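Local coordinates for protein sulfoquinovosidase (Escherichia coli, PDB 5OHT) that hydrolyses sulfoquinovosyl diacylglycerides and simple sulfoquinovosides such as sulfoquinovosyl glycerol, releasing sulfoquinovose for sulfoglycolysis, at residues Leu259-Gly264 with Thr536-Arg541; Gln288-Ile293 with Phe330-Asn335; Arg301-Trp306 with Ser340-Cys345; Trp402-Gly407 with Phe452-Gly457. All coordinates share one frame; numbering follows the deposited sequence.

All four contacts belong to the TIM-barrel domain and each touches the bound piperidine sulfonate, 9VH. Interaction 1 supplies H537 and interaction 2 supplies Q288 to the ring hydroxyls; R301, V302 and W304 of interaction 3 hold the sulfonate, and the nucleophile D405 of interaction 4 meets the ring nitrogen. Interactions 1 and 2, with centres about 11 Å apart, join where Q262 OE1 accepts from Q288 NE2 at 3.1 Å. Interaction 2 reaches interaction 4 through Y333 OH, 2.6 Å from D405 OD2, and interaction 3 through G292 O and M303 N. Interactions 3 and 4 touch where W304 meets F406; interactions 1 and 3 are separate, about 19 Å between centres.

Interaction 1 of 4, residues Leu259-Gly264 with Thr536-Arg541; sequences LGIQGG and THEGNR. With 9VH ([(3~{S},4~{R},5~{R})-4,5-bis(oxidanyl)piperidin-3-yl]methanesulfonic acid), chain D.
E538 reaches back from its loop to the end of barrel strand 257-260 and meets Q262 with both carboxylate oxygens, firmly through OE1 and weakly through OE2. Its CB comes no closer than 4.2 Å to Q262 NE2. CG, placed beside the backbone N and anti to the carbonyl carbon (chi1 -68°), passes G260 O at 3.7 Å, and the extended chain then carries the carboxylate up to Q262. There OE1 accepts from Q262 NE2 at 3.0 Å, on its anti side and 33° out of the carboxylate plane, while it lies close to the amide plane of Q262. The two flat groups are turned 61° against each other. E538 OE2 takes the weak bond from Q262 N at 3.3 Å. A water also donates to this oxygen and to G260 O.

Further back along the strand, T536 OG1 accepts the backbone N-H of G260 at 2.8 Å in a nearly straight bond, and another water joins this hydroxyl to G260 O. Because G260 has no side chain, the backbones come close, CA of G260 4.8 Å from CA of H537; a CB there would clash with T536 O. H537 itself turns to the ligand: its NE2 donates to 9VH O5 at 2.9 Å and shares a second bond with O4, at the ring edge.

Q262 OE1 accepts from Q288, consistent with E538 steadying an amide that helps set the ligand-binding one. The donors to E538 described here are neutral, and would probably stabilise its charge without a counter-ion across the contact.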
# COMPACT_ATOMS: atom_id res chain seq x y z
N LEU A 259 -0.18 -17.24 13.20
CA LEU A 259 -0.39 -16.73 14.56
C LEU A 259 0.76 -15.77 14.92
O LEU A 259 1.94 -16.19 14.92
CB LEU A 259 -0.42 -17.89 15.58
CG LEU A 259 -1.52 -18.98 15.47
CD1 LEU A 259 -1.31 -20.08 16.53
CD2 LEU A 259 -2.91 -18.43 15.61
N GLY A 260 0.42 -14.54 15.28
CA GLY A 260 1.39 -13.57 15.78
C GLY A 260 1.61 -13.82 17.28
O GLY A 260 0.67 -13.72 18.13
N ILE A 261 2.85 -14.16 17.61
CA ILE A 261 3.22 -14.58 18.98
C ILE A 261 4.60 -13.97 19.31
O ILE A 261 5.47 -13.94 18.44
CB ILE A 261 3.28 -16.13 19.11
CG1 ILE A 261 1.97 -16.82 18.71
CG2 ILE A 261 3.59 -16.49 20.58
CD1 ILE A 261 2.09 -18.32 18.40
N GLN A 262 4.75 -13.48 20.52
CA GLN A 262 6.04 -13.07 21.06
C GLN A 262 6.25 -13.81 22.44
O GLN A 262 5.28 -14.22 23.08
CB GLN A 262 6.04 -11.56 21.27
CG GLN A 262 5.84 -10.73 19.95
CD GLN A 262 5.85 -9.23 20.20
OE1 GLN A 262 6.89 -8.58 20.00
NE2 GLN A 262 4.75 -8.68 20.72
N GLY A 263 7.52 -13.93 22.85
CA GLY A 263 7.92 -14.47 24.15
C GLY A 263 8.83 -15.67 24.14
O GLY A 263 9.17 -16.17 25.19
N GLY A 264 9.23 -16.17 22.98
CA GLY A 264 10.23 -17.19 22.86
C GLY A 264 9.74 -18.55 22.43
O GLY A 264 8.55 -18.75 22.16
N THR A 536 -2.51 -12.80 12.50
CA THR A 536 -2.82 -11.98 13.68
C THR A 536 -1.64 -11.11 14.15
O THR A 536 -0.51 -11.25 13.66
CB THR A 536 -3.32 -12.86 14.88
OG1 THR A 536 -2.24 -13.58 15.45
CG2 THR A 536 -4.47 -13.77 14.50
N HIS A 537 -1.92 -10.22 15.10
CA HIS A 537 -0.91 -9.32 15.71
C HIS A 537 -1.28 -9.11 17.19
O HIS A 537 -2.42 -8.89 17.52
CB HIS A 537 -0.86 -7.93 14.96
CG HIS A 537 0.45 -7.19 15.09
ND1 HIS A 537 1.22 -7.21 16.24
CD2 HIS A 537 1.16 -6.46 14.17
CE1 HIS A 537 2.36 -6.56 16.01
NE2 HIS A 537 2.36 -6.11 14.74
N GLU A 538 -0.30 -9.26 18.09
CA GLU A 538 -0.56 -8.91 19.53
C GLU A 538 -0.83 -7.42 19.81
O GLU A 538 -1.58 -7.09 20.77
CB GLU A 538 0.64 -9.38 20.40
CG GLU A 538 0.76 -10.90 20.48
CD GLU A 538 1.87 -11.39 21.48
OE1 GLU A 538 2.74 -10.57 21.87
OE2 GLU A 538 1.86 -12.62 21.83
N GLY A 539 -0.32 -6.52 18.95
CA GLY A 539 -0.35 -5.09 19.16
C GLY A 539 0.92 -4.63 19.90
O GLY A 539 1.73 -5.47 20.32
N ASN A 540 1.06 -3.30 20.09
CA ASN A 540 2.28 -2.72 20.75
C ASN A 540 2.25 -2.94 22.28
O ASN A 540 3.32 -2.94 22.91
CB ASN A 540 2.50 -1.22 20.40
CG ASN A 540 1.36 -0.35 20.73
OD1 ASN A 540 0.27 -0.47 20.13
ND2 ASN A 540 1.57 0.60 21.72
N ARG A 541 1.04 -3.15 22.84
CA ARG A 541 0.81 -3.42 24.32
C ARG A 541 0.00 -4.68 24.47
O ARG A 541 -1.23 -4.64 24.61
CB ARG A 541 0.14 -2.23 25.00
CG ARG A 541 1.07 -1.02 25.03
CD ARG A 541 0.37 0.22 25.52
NE ARG A 541 1.27 1.37 25.47
CZ ARG A 541 0.93 2.63 25.82
NH1 ARG A 541 -0.27 2.89 26.22
NH2 ARG A 541 1.82 3.63 25.71
O1 9VH D . 7.87 -1.83 17.35
S1 9VH D . 8.66 -2.18 16.21
O2 9VH D . 9.90 -2.85 16.37
O3 9VH D . 9.00 -0.95 15.43
C1 9VH D . 7.71 -3.21 15.11
C2 9VH D . 6.29 -2.73 14.76
C3 9VH D . 6.28 -1.43 13.97
N1 9VH D . 5.89 -1.47 12.55
C4 9VH D . 4.59 -2.12 12.32
C5 9VH D . 4.20 -3.15 13.39
O4 9VH D . 3.39 -4.17 12.84
C6 9VH D . 5.41 -3.79 14.07
O5 9VH D . 4.93 -4.71 15.05
O HOH W 1 -1.71 -12.27 17.69
O HOH W 2 -0.03 -14.30 20.98
O HOH W 3 4.33 -5.88 21.14
O HOH W 4 2.81 -14.10 23.58

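Interaction 2 of 4, residues Gln288-Ile293 with Phe330-Asn335; sequences QDWSGI and FLAYIN. With 9VH ([(3~{S},4~{R},5~{R})-4,5-bis(oxidanyl)piperidin-3-yl]methanesulfonic acid), chain D.
W290 lays one face of its indole over the methyl of A332, with A332 CB 3.7 Å from the centroid of the W290 five-membered ring and only 3° off its normal, a CH-pi contact. The tryptophan belongs to the loop that follows barrel strand 282-286, and A332 to the next parallel strand, 329-334, so the contact ties a loop of the TIM barrel to the adjoining strand. With CG between the backbone N and the carbonyl carbon (chi1 76°), the indole is swung onto that strand. Its NE1 then donates to Y333 O at 2.9 Å; the oxygen is met in its carbonyl plane, on a lone pair, but lies 21° out of the indole plane. S291 CB covers the opposite face of the indole, and W290 CB abuts the edge of the F330 ring at CZ.

Nearer the pocket, Q288 CB packs on Y333 CB at 3.9 Å, and both side chains run on toward the ligand. The phenol of Y333 passes beside 9VH C1, while its hydroxyl accepts a long N-H bond from N335 ND2 and is hydrogen-bonded to the nucleophile D405. The amide of Q288 is fixed at both ends: NE2 is held by Q262, and Q288 OE1 accepts from the ligand hydroxyl 9VH O5 at 2.6 Å.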
# COMPACT_ATOMS: atom_id res chain seq x y z
N GLN A 288 7.91 -11.64 15.72
CA GLN A 288 8.73 -10.46 15.33
C GLN A 288 9.96 -10.28 16.27
O GLN A 288 10.96 -9.66 15.89
CB GLN A 288 7.88 -9.19 15.31
CG GLN A 288 7.23 -8.73 16.60
CD GLN A 288 6.64 -7.31 16.50
OE1 GLN A 288 6.42 -6.81 15.40
NE2 GLN A 288 6.33 -6.70 17.66
N ASP A 289 9.86 -10.83 17.48
CA ASP A 289 10.94 -10.80 18.48
C ASP A 289 11.97 -11.93 18.34
O ASP A 289 12.73 -12.18 19.29
CB ASP A 289 10.34 -10.73 19.92
CG ASP A 289 9.68 -12.04 20.38
OD1 ASP A 289 9.20 -12.82 19.54
OD2 ASP A 289 9.52 -12.23 21.65
N TRP A 290 12.06 -12.57 17.17
CA TRP A 290 13.10 -13.54 16.88
C TRP A 290 14.54 -13.00 17.15
O TRP A 290 15.48 -13.80 17.36
CB TRP A 290 13.00 -14.04 15.44
CG TRP A 290 13.53 -13.02 14.44
CD1 TRP A 290 12.99 -11.82 14.17
CD2 TRP A 290 14.69 -13.13 13.60
NE1 TRP A 290 13.78 -11.14 13.25
CE2 TRP A 290 14.80 -11.93 12.87
CE3 TRP A 290 15.67 -14.13 13.43
CZ2 TRP A 290 15.86 -11.68 11.97
CZ3 TRP A 290 16.73 -13.89 12.53
CH2 TRP A 290 16.82 -12.64 11.81
N SER A 291 14.71 -11.67 17.09
CA SER A 291 16.01 -11.00 17.27
C SER A 291 16.15 -10.37 18.61
O SER A 291 17.14 -9.66 18.86
CB SER A 291 16.22 -9.94 16.16
OG SER A 291 15.14 -9.04 16.13
N GLY A 292 15.19 -10.58 19.50
CA GLY A 292 15.15 -9.86 20.79
C GLY A 292 14.12 -8.76 20.84
O GLY A 292 13.50 -8.44 19.81
N ILE A 293 13.95 -8.19 22.04
CA ILE A 293 13.00 -7.10 22.31
C ILE A 293 13.68 -5.81 22.78
O ILE A 293 14.83 -5.82 23.25
CB ILE A 293 11.91 -7.48 23.37
CG1 ILE A 293 12.54 -7.75 24.76
CG2 ILE A 293 11.01 -8.60 22.84
CD1 ILE A 293 11.48 -7.85 25.86
N PHE A 330 7.58 -20.82 9.82
CA PHE A 330 8.07 -19.80 10.75
C PHE A 330 8.44 -18.51 10.00
O PHE A 330 9.27 -18.52 9.08
CB PHE A 330 9.32 -20.26 11.54
CG PHE A 330 9.81 -19.23 12.54
CD1 PHE A 330 9.16 -19.07 13.72
CD2 PHE A 330 10.93 -18.41 12.28
CE1 PHE A 330 9.52 -18.05 14.60
CE2 PHE A 330 11.33 -17.44 13.19
CZ PHE A 330 10.62 -17.26 14.34
N LEU A 331 7.86 -17.41 10.44
CA LEU A 331 8.07 -16.07 9.84
C LEU A 331 8.65 -15.09 10.86
O LEU A 331 8.27 -15.09 12.02
CB LEU A 331 6.73 -15.49 9.28
CG LEU A 331 6.09 -16.29 8.12
CD1 LEU A 331 5.26 -17.45 8.67
CD2 LEU A 331 5.21 -15.35 7.21
N ALA A 332 9.56 -14.24 10.39
CA ALA A 332 10.33 -13.34 11.23
C ALA A 332 10.03 -11.83 10.89
O ALA A 332 8.89 -11.49 10.51
CB ALA A 332 11.80 -13.70 11.07
N TYR A 333 11.03 -10.96 11.07
CA TYR A 333 10.87 -9.50 10.99
C TYR A 333 12.21 -8.87 10.59
O TYR A 333 13.24 -9.17 11.23
CB TYR A 333 10.37 -8.91 12.34
CG TYR A 333 10.25 -7.39 12.37
CD1 TYR A 333 11.37 -6.57 12.53
CD2 TYR A 333 9.02 -6.74 12.07
CE1 TYR A 333 11.28 -5.19 12.46
CE2 TYR A 333 8.94 -5.36 11.99
CZ TYR A 333 10.09 -4.58 12.16
OH TYR A 333 10.01 -3.23 12.09
N ILE A 334 12.20 -7.97 9.60
CA ILE A 334 13.34 -7.09 9.30
C ILE A 334 12.87 -5.68 8.80
O ILE A 334 11.69 -5.52 8.33
CB ILE A 334 14.28 -7.75 8.31
CG1 ILE A 334 15.61 -6.96 8.13
CG2 ILE A 334 13.62 -7.97 6.94
CD1 ILE A 334 16.67 -7.80 7.46
N ASN A 335 13.70 -4.66 8.99
CA ASN A 335 13.55 -3.33 8.39
C ASN A 335 14.91 -2.85 7.90
O ASN A 335 15.94 -3.51 8.19
CB ASN A 335 12.74 -2.36 9.29
CG ASN A 335 13.53 -1.78 10.45
OD1 ASN A 335 14.66 -1.34 10.27
ND2 ASN A 335 12.92 -1.78 11.65
O1 9VH D . 7.87 -1.83 17.35
S1 9VH D . 8.66 -2.18 16.21
O2 9VH D . 9.90 -2.85 16.37
O3 9VH D . 9.00 -0.95 15.43
C1 9VH D . 7.71 -3.21 15.11
C2 9VH D . 6.29 -2.73 14.76
C3 9VH D . 6.28 -1.43 13.97
N1 9VH D . 5.89 -1.47 12.55
C4 9VH D . 4.59 -2.12 12.32
C5 9VH D . 4.20 -3.15 13.39
O4 9VH D . 3.39 -4.17 12.84
C6 9VH D . 5.41 -3.79 14.07
O5 9VH D . 4.93 -4.71 15.05

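Interaction 3 of 4, residues Arg301-Trp306 with Ser340-Cys345; sequences RVMWNW and SDKDLC. With 9VH ([(3~{S},4~{R},5~{R})-4,5-bis(oxidanyl)piperidin-3-yl]methanesulfonic acid), chain D.
N305 sets CG anti to its backbone N (chi1 -166°) and twists its amide by chi2 64°, which carries OD1 to the first turn of helix 343-351. There it accepts from L344 N at 2.9 Å, in its carbonyl plane and nearly straight, and a water on the same oxygen bridges to C345 N. Two N-H groups of the helix start are thereby served by one side-chain oxygen, one directly and one through water. CB of K342, the N-cap residue, lies 3.6 Å from N305 OD1. The bend at chi2 (-65°) then brings K342 CE onto M303 SD, also at 3.6 Å, where the two side chains cross at about a right angle. L344 CD1 touches W306 CD1 at 3.8 Å.

The same segment, 301-306, builds the sulfonate site. R301 NE and NH1 donate to 9VH O1 and O3 respectively, while O2 takes both V302 N and W304 NE1, the latter at 3.0 Å in the indole plane and almost straight. W304, centre of an inverse gamma turn, has its ring edge-to-face with F367, F370 and F406. Recognition of the sulfonate thus combines a guanidinium with neutral N-H donors.

Segment 301-306 begins in strand 299-302, one of a two-stranded antiparallel pair; W304 and W306 touch strand 337-339, and N305 meets the N-terminal end of helix 343-351.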
# COMPACT_ATOMS: atom_id res chain seq x y z
N ARG A 301 8.62 -3.40 21.74
CA ARG A 301 9.17 -3.30 20.38
C ARG A 301 10.22 -4.38 20.08
O ARG A 301 10.67 -5.16 20.97
CB ARG A 301 9.69 -1.87 20.16
CG ARG A 301 8.67 -0.81 20.54
CD ARG A 301 8.91 0.62 19.99
NE ARG A 301 8.98 0.67 18.51
CZ ARG A 301 9.33 1.75 17.81
NH1 ARG A 301 9.37 1.67 16.51
NH2 ARG A 301 9.66 2.93 18.42
N VAL A 302 10.61 -4.47 18.81
CA VAL A 302 11.64 -5.41 18.41
C VAL A 302 13.05 -4.77 18.64
O VAL A 302 13.21 -3.54 18.58
CB VAL A 302 11.48 -5.75 16.92
CG1 VAL A 302 12.57 -6.70 16.46
CG2 VAL A 302 10.08 -6.31 16.66
N MET A 303 14.05 -5.63 18.89
CA MET A 303 15.48 -5.21 18.93
C MET A 303 16.00 -5.17 17.52
O MET A 303 16.12 -6.24 16.90
CB MET A 303 16.36 -6.17 19.79
CG MET A 303 17.84 -5.74 19.84
SD MET A 303 18.12 -3.98 20.26
CE MET A 303 17.60 -3.92 21.93
N TRP A 304 16.31 -3.99 16.99
CA TRP A 304 16.65 -3.87 15.56
C TRP A 304 18.10 -4.25 15.28
O TRP A 304 18.93 -3.38 14.91
CB TRP A 304 16.36 -2.44 15.03
CG TRP A 304 14.86 -2.01 15.07
CD1 TRP A 304 13.79 -2.71 15.58
CD2 TRP A 304 14.33 -0.77 14.57
NE1 TRP A 304 12.63 -1.99 15.40
CE2 TRP A 304 12.93 -0.79 14.80
CE3 TRP A 304 14.90 0.35 13.94
CZ2 TRP A 304 12.11 0.25 14.41
CZ3 TRP A 304 14.07 1.42 13.57
CH2 TRP A 304 12.69 1.36 13.82
N ASN A 305 18.42 -5.55 15.43
CA ASN A 305 19.68 -6.13 14.99
C ASN A 305 19.38 -7.49 14.40
O ASN A 305 18.90 -8.36 15.12
CB ASN A 305 20.66 -6.22 16.19
CG ASN A 305 22.09 -6.49 15.74
OD1 ASN A 305 22.69 -5.67 15.06
ND2 ASN A 305 22.62 -7.65 16.11
N TRP A 306 19.58 -7.67 13.10
CA TRP A 306 18.93 -8.75 12.34
C TRP A 306 19.69 -10.09 12.36
O TRP A 306 20.18 -10.61 11.34
CB TRP A 306 18.57 -8.29 10.90
CG TRP A 306 18.02 -6.87 10.93
CD1 TRP A 306 18.56 -5.78 10.33
CD2 TRP A 306 16.89 -6.40 11.66
NE1 TRP A 306 17.82 -4.66 10.61
CE2 TRP A 306 16.80 -5.00 11.44
CE3 TRP A 306 15.94 -7.01 12.48
CZ2 TRP A 306 15.79 -4.22 11.96
CZ3 TRP A 306 14.95 -6.23 13.02
CH2 TRP A 306 14.85 -4.85 12.72
N SER A 340 21.68 1.66 16.85
CA SER A 340 23.01 2.24 16.99
C SER A 340 23.84 1.57 18.10
O SER A 340 25.07 1.66 18.05
CB SER A 340 22.93 3.77 17.26
OG SER A 340 22.29 4.01 18.53
N ASP A 341 23.18 0.92 19.06
CA ASP A 341 23.82 0.22 20.16
C ASP A 341 24.10 -1.25 19.89
O ASP A 341 24.31 -1.98 20.84
CB ASP A 341 23.01 0.40 21.49
CG ASP A 341 21.51 0.01 21.37
OD1 ASP A 341 21.02 -0.33 20.26
OD2 ASP A 341 20.79 0.09 22.39
N LYS A 342 24.16 -1.71 18.64
CA LYS A 342 24.25 -3.15 18.33
C LYS A 342 25.17 -3.39 17.17
O LYS A 342 25.61 -2.45 16.51
CB LYS A 342 22.84 -3.71 18.02
CG LYS A 342 21.89 -3.68 19.20
CD LYS A 342 22.33 -4.57 20.33
CE LYS A 342 21.51 -4.32 21.56
NZ LYS A 342 21.90 -5.30 22.61
N ASP A 343 25.47 -4.66 16.93
CA ASP A 343 26.57 -5.08 16.00
C ASP A 343 26.44 -4.72 14.54
O ASP A 343 27.47 -4.48 13.87
CB ASP A 343 26.64 -6.65 15.95
CG ASP A 343 27.24 -7.26 17.17
OD1 ASP A 343 27.55 -6.52 18.14
OD2 ASP A 343 27.41 -8.50 17.14
N LEU A 344 25.24 -4.86 13.96
CA LEU A 344 25.17 -4.60 12.51
C LEU A 344 25.41 -3.14 12.21
O LEU A 344 26.02 -2.81 11.17
CB LEU A 344 23.85 -5.06 11.85
CG LEU A 344 23.61 -6.51 11.52
CD1 LEU A 344 22.27 -6.60 10.74
CD2 LEU A 344 24.77 -7.12 10.73
N CYS A 345 24.97 -2.25 13.09
CA CYS A 345 25.22 -0.83 12.86
C CYS A 345 26.78 -0.52 12.86
O CYS A 345 27.33 0.17 11.96
CB CYS A 345 24.51 0.05 13.90
SG CYS A 345 24.47 1.85 13.50
O1 9VH D . 7.87 -1.83 17.35
S1 9VH D . 8.66 -2.18 16.21
O2 9VH D . 9.90 -2.85 16.37
O3 9VH D . 9.00 -0.95 15.43
C1 9VH D . 7.71 -3.21 15.11
C2 9VH D . 6.29 -2.73 14.76
C3 9VH D . 6.28 -1.43 13.97
N1 9VH D . 5.89 -1.47 12.55
C4 9VH D . 4.59 -2.12 12.32
C5 9VH D . 4.20 -3.15 13.39
O4 9VH D . 3.39 -4.17 12.84
C6 9VH D . 5.41 -3.79 14.07
O5 9VH D . 4.93 -4.71 15.05
O HOH W 5 22.62 -2.77 14.66

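Interaction 4 of 4, residues Trp402-Gly407 with Phe452-Gly457; sequences WMADFG and FFMRAG. With 9VH ([(3~{S},4~{R},5~{R})-4,5-bis(oxidanyl)piperidin-3-yl]methanesulfonic acid), chain D.
Strands 402-404 and 452-454 run parallel as neighbours in the barrel sheet, their short axes 4.7 Å apart and twisted by -32°. F453 N donates to W402 O at 3.1 Å and A404 N to F453 O at 2.8 Å. On the face of W402 and F452, the F452 CB sits over the indole while the two rings are slid apart with little overlap. On the other face, with CG between the backbone N and carbonyl carbon (chi1 51°), the F453 ring lies with its face against M403 CA, a CH-pi contact, and its CE2 against M403 CB.

Further along the chain a water links A404 O, F406 O and R455 N. OD2 of the nucleophile D405 accepts from 9VH N1 at 2.6 Å. D405 OD1 lies over the guanidinium of R455, 3.4 Å from R455 NE, a salt bridge of charges alone because the oxygen is well out of plane. R455 CZ stands over the F406 ring in a cation-pi contact; the side chains point the same way side by side, but their planes, 56° apart, are not stacked flat. R455 NE pairs with E408.

Strand 329-334 borders 402-404, helix 422-443 covers the W402, F452 and M454 face, and strand 468-469 adjoins M403, D405 and R455.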
# COMPACT_ATOMS: atom_id res chain seq x y z
N TRP A 402 8.62 -13.27 6.27
CA TRP A 402 8.86 -12.24 7.25
C TRP A 402 8.08 -10.94 6.90
O TRP A 402 7.75 -10.69 5.72
CB TRP A 402 10.37 -11.94 7.40
CG TRP A 402 11.09 -11.61 6.14
CD1 TRP A 402 11.14 -10.36 5.52
CD2 TRP A 402 11.84 -12.49 5.31
NE1 TRP A 402 11.87 -10.45 4.35
CE2 TRP A 402 12.27 -11.75 4.17
CE3 TRP A 402 12.16 -13.87 5.38
CZ2 TRP A 402 13.03 -12.32 3.15
CZ3 TRP A 402 12.91 -14.44 4.36
CH2 TRP A 402 13.34 -13.66 3.25
N MET A 403 7.79 -10.14 7.94
CA MET A 403 7.44 -8.73 7.78
C MET A 403 8.66 -7.95 7.35
O MET A 403 9.70 -8.02 8.04
CB MET A 403 6.91 -8.20 9.13
CG MET A 403 6.41 -6.73 9.08
SD MET A 403 5.70 -6.09 10.62
CE MET A 403 4.01 -6.63 10.50
N ALA A 404 8.58 -7.27 6.18
CA ALA A 404 9.60 -6.37 5.72
C ALA A 404 9.07 -4.92 5.86
O ALA A 404 8.34 -4.39 5.00
CB ALA A 404 9.99 -6.72 4.30
N ASP A 405 9.40 -4.32 7.00
CA ASP A 405 8.73 -3.13 7.52
C ASP A 405 9.39 -1.81 7.15
O ASP A 405 10.51 -1.79 6.66
CB ASP A 405 8.68 -3.32 9.04
CG ASP A 405 7.68 -2.46 9.76
OD1 ASP A 405 6.81 -1.82 9.17
OD2 ASP A 405 7.77 -2.44 10.99
N PHE A 406 8.71 -0.70 7.44
CA PHE A 406 9.24 0.67 7.27
C PHE A 406 9.65 0.98 5.82
O PHE A 406 9.15 0.37 4.89
CB PHE A 406 10.38 0.98 8.30
CG PHE A 406 9.89 1.08 9.72
CD1 PHE A 406 9.44 2.32 10.23
CD2 PHE A 406 9.94 -0.01 10.58
CE1 PHE A 406 9.02 2.43 11.54
CE2 PHE A 406 9.52 0.10 11.92
CZ PHE A 406 9.04 1.30 12.39
N GLY A 407 10.57 1.92 5.62
CA GLY A 407 10.80 2.60 4.36
C GLY A 407 10.42 4.05 4.21
O GLY A 407 10.69 4.61 3.17
N PHE A 452 7.32 -12.57 1.78
CA PHE A 452 7.50 -11.36 2.61
C PHE A 452 6.35 -10.41 2.37
O PHE A 452 5.70 -10.46 1.31
CB PHE A 452 8.88 -10.67 2.46
CG PHE A 452 9.21 -10.17 1.07
CD1 PHE A 452 9.82 -11.00 0.16
CD2 PHE A 452 8.88 -8.87 0.66
CE1 PHE A 452 10.13 -10.57 -1.12
CE2 PHE A 452 9.18 -8.45 -0.65
CZ PHE A 452 9.83 -9.29 -1.53
N PHE A 453 6.07 -9.58 3.40
CA PHE A 453 4.99 -8.62 3.31
C PHE A 453 5.42 -7.25 3.80
O PHE A 453 6.15 -7.14 4.79
CB PHE A 453 3.68 -9.16 3.99
CG PHE A 453 3.88 -9.67 5.42
CD1 PHE A 453 4.35 -10.94 5.65
CD2 PHE A 453 3.55 -8.88 6.50
CE1 PHE A 453 4.51 -11.45 6.94
CE2 PHE A 453 3.73 -9.38 7.80
CZ PHE A 453 4.22 -10.65 8.00
N MET A 454 4.98 -6.23 3.07
CA MET A 454 5.40 -4.79 3.22
C MET A 454 4.25 -3.87 3.49
O MET A 454 3.11 -4.15 3.10
CB MET A 454 6.14 -4.30 1.96
CG MET A 454 7.24 -5.20 1.54
SD MET A 454 8.38 -4.54 0.31
CE MET A 454 9.16 -3.22 1.26
N ARG A 455 4.51 -2.75 4.19
CA ARG A 455 3.49 -1.69 4.39
C ARG A 455 3.75 -0.47 3.52
O ARG A 455 2.79 0.21 3.12
CB ARG A 455 3.33 -1.32 5.88
CG ARG A 455 4.44 -0.43 6.45
CD ARG A 455 4.27 0.01 7.90
NE ARG A 455 5.23 1.08 8.24
CZ ARG A 455 5.32 1.65 9.47
NH1 ARG A 455 4.53 1.23 10.47
NH2 ARG A 455 6.18 2.66 9.69
N ALA A 456 5.04 -0.16 3.26
CA ALA A 456 5.43 1.01 2.45
C ALA A 456 5.59 0.56 1.00
O ALA A 456 5.82 -0.65 0.69
CB ALA A 456 6.76 1.63 2.92
N GLY A 457 5.44 1.51 0.10
CA GLY A 457 5.69 1.27 -1.31
C GLY A 457 5.94 2.52 -2.12
O GLY A 457 5.77 3.63 -1.64
O1 9VH D . 7.87 -1.83 17.35
S1 9VH D . 8.66 -2.18 16.21
O2 9VH D . 9.90 -2.85 16.37
O3 9VH D . 9.00 -0.95 15.43
C1 9VH D . 7.71 -3.21 15.11
C2 9VH D . 6.29 -2.73 14.76
C3 9VH D . 6.28 -1.43 13.97
N1 9VH D . 5.89 -1.47 12.55
C4 9VH D . 4.59 -2.12 12.32
C5 9VH D . 4.20 -3.15 13.39
O4 9VH D . 3.39 -4.17 12.84
C6 9VH D . 5.41 -3.79 14.07
O5 9VH D . 4.93 -4.71 15.05
O HOH W 6 7.34 -1.86 4.51